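Local coordinates for DNA sulfur modification protein DndE (Escherichia coli, PDB 4LRV) that takes part in DNA phosphorothioation, the sulfur modification of DNA, and probably binds DNA, at residues F37-S42 and V98-A103. Residues are numbered along the deposited sequence; the frame is centred on the assembly and turned at random.
Sequences FRSVES and VEDGIA
Ser39 sets its CB against the backbone of Gly101, 3.4 Å from Gly101 N. The contact is a close helix-helix packing through a glycine. It joins the C-terminal end of helix 28-40 to the last turns of helix 87-103 in this mostly helical chain. With no side chain at Gly101, the CA atoms of Ser39 and Gly101 come to 4.2 Å.

Ser39 OG stands anti to its backbone N (chi1 -177°). There it donates a 2.7 Å hydrogen bond to Asp100 OD2, meeting the carboxylate on its anti side and slightly out of its plane. Phe44 touches both Ser39 and Asp100.

On the other flank, Arg38 runs past Gly101, and its CD lies 3.4 Å from Gly101 O. A bend at chi3 (60°) turns the guanidinium back, and Arg38 NH1 donates to Gly101 O at 2.8 Å. The oxygen lies in the guanidinium plane, but NH1 sits well above the plane of the carbonyl. A leucine in place of Arg38 would probably leave Gly101 O without this donor and lose the polar link between the helices on this flank.

Val98 and Ile102 point away from residues 37-42 and pack on helix 11-23 and on earlier residues of helix 28-40. Just past the end of helix 28-40, the chain folds back on Ser39 O, which accepts from both Ser42 N at 3.0 Å and Ser42 OG at 2.6 Å.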
loop_
_atom_site.group_PDB
_atom_site.type_symbol
_atom_site.label_atom_id
_atom_site.label_comp_id
_atom_site.label_asym_id
_atom_site.label_seq_id
_atom_site.Cartn_x
_atom_site.Cartn_y
_atom_site.Cartn_z
ATOM N N PHE A 37 5.366 -7.649 18.326
ATOM C CA PHE A 37 4.486 -6.844 19.183
ATOM C C PHE A 37 3.361 -7.626 19.862
ATOM O O PHE A 37 2.915 -7.236 20.934
ATOM C CB PHE A 37 3.951 -5.602 18.465
ATOM C CG PHE A 37 4.996 -4.552 18.230
ATOM C CD1 PHE A 37 5.679 -3.984 19.299
ATOM C CD2 PHE A 37 5.314 -4.146 16.943
ATOM C CE1 PHE A 37 6.662 -3.034 19.096
ATOM C CE2 PHE A 37 6.294 -3.189 16.721
ATOM C CZ PHE A 37 6.972 -2.627 17.804
ATOM N N ARG A 38 2.907 -8.726 19.269
ATOM C CA ARG A 38 1.877 -9.491 19.941
ATOM C C ARG A 38 2.524 -10.313 21.054
ATOM O O ARG A 38 1.912 -10.616 22.069
ATOM C CB ARG A 38 1.026 -10.324 18.958
ATOM C CG ARG A 38 1.444 -11.768 18.741
ATOM C CD ARG A 38 0.292 -12.587 18.149
ATOM N NE ARG A 38 -0.164 -12.069 16.857
ATOM C CZ ARG A 38 0.226 -12.534 15.666
ATOM N NH1 ARG A 38 1.094 -13.539 15.577
ATOM N NH2 ARG A 38 -0.251 -11.986 14.549
ATOM N N SER A 39 3.791 -10.631 20.869
ATOM C CA SER A 39 4.552 -11.323 21.884
ATOM C C SER A 39 4.859 -10.394 23.063
ATOM O O SER A 39 4.651 -10.727 24.231
ATOM C CB SER A 39 5.838 -11.828 21.268
ATOM O OG SER A 39 6.564 -12.567 22.206
ATOM N N VAL A 40 5.342 -9.212 22.735
ATOM C CA VAL A 40 5.824 -8.258 23.720
ATOM C C VAL A 40 4.709 -7.634 24.592
ATOM O O VAL A 40 4.972 -7.209 25.714
ATOM C CB VAL A 40 6.725 -7.236 23.004
ATOM C CG1 VAL A 40 6.348 -5.802 23.285
ATOM C CG2 VAL A 40 8.193 -7.560 23.250
ATOM N N GLU A 41 3.471 -7.602 24.092
ATOM C CA GLU A 41 2.333 -7.180 24.921
ATOM C C GLU A 41 1.713 -8.317 25.748
ATOM O O GLU A 41 0.653 -8.146 26.329
ATOM C CB GLU A 41 1.260 -6.463 24.087
ATOM C CG GLU A 41 0.400 -7.366 23.184
ATOM C CD GLU A 41 -0.553 -6.563 22.288
ATOM O OE1 GLU A 41 -0.814 -5.378 22.592
ATOM O OE2 GLU A 41 -1.032 -7.102 21.267
ATOM N N SER A 42 2.387 -9.461 25.813
ATOM C CA SER A 42 1.943 -10.585 26.633
ATOM C C SER A 42 2.947 -10.892 27.749
ATOM O O SER A 42 3.688 -10.018 28.182
ATOM C CB SER A 42 1.687 -11.826 25.767
ATOM O OG SER A 42 2.893 -12.324 25.197
ATOM N N VAL A 98 9.901 -12.765 18.203
ATOM C CA VAL A 98 9.257 -13.007 16.911
ATOM C C VAL A 98 8.709 -14.433 16.873
ATOM O O VAL A 98 7.561 -14.651 16.469
ATOM C CB VAL A 98 10.178 -12.688 15.710
ATOM C CG1 VAL A 98 9.487 -13.036 14.411
ATOM C CG2 VAL A 98 10.526 -11.215 15.703
ATOM N N GLU A 99 9.516 -15.381 17.348
ATOM C CA GLU A 99 9.120 -16.792 17.422
ATOM C C GLU A 99 7.892 -16.985 18.301
ATOM O O GLU A 99 6.935 -17.651 17.901
ATOM C CB GLU A 99 10.277 -17.651 17.944
ATOM C CG GLU A 99 9.942 -19.093 18.274
ATOM C CD GLU A 99 11.005 -19.754 19.162
ATOM O OE1 GLU A 99 11.907 -19.032 19.673
ATOM O OE2 GLU A 99 10.951 -20.997 19.352
ATOM N N ASP A 100 7.920 -16.403 19.496
ATOM C CA ASP A 100 6.803 -16.533 20.429
ATOM C C ASP A 100 5.522 -15.956 19.818
ATOM O O ASP A 100 4.515 -16.641 19.725
ATOM C CB ASP A 100 7.139 -15.858 21.755
ATOM C CG ASP A 100 5.981 -15.880 22.719
ATOM O OD1 ASP A 100 5.715 -16.961 23.293
ATOM O OD2 ASP A 100 5.333 -14.819 22.897
ATOM N N GLY A 101 5.587 -14.696 19.378
ATOM C CA GLY A 101 4.496 -14.049 18.642
ATOM C C GLY A 101 3.892 -14.869 17.505
ATOM O O GLY A 101 2.671 -14.954 17.386
ATOM N N ILE A 102 4.742 -15.476 16.677
ATOM C CA ILE A 102 4.273 -16.301 15.550
ATOM C C ILE A 102 3.822 -17.724 15.929
ATOM O O ILE A 102 2.941 -18.274 15.280
ATOM C CB ILE A 102 5.309 -16.355 14.387
ATOM C CG1 ILE A 102 4.624 -16.702 13.064
ATOM C CG2 ILE A 102 6.451 -17.322 14.679
ATOM C CD1 ILE A 102 3.966 -15.509 12.387
ATOM N N ALA A 103 4.409 -18.313 16.973
ATOM C CA ALA A 103 3.945 -19.609 17.481
ATOM C C ALA A 103 2.489 -19.528 17.940
ATOM O O ALA A 103 1.745 -20.509 17.893
ATOM C CB ALA A 103 4.823 -20.076 18.621
#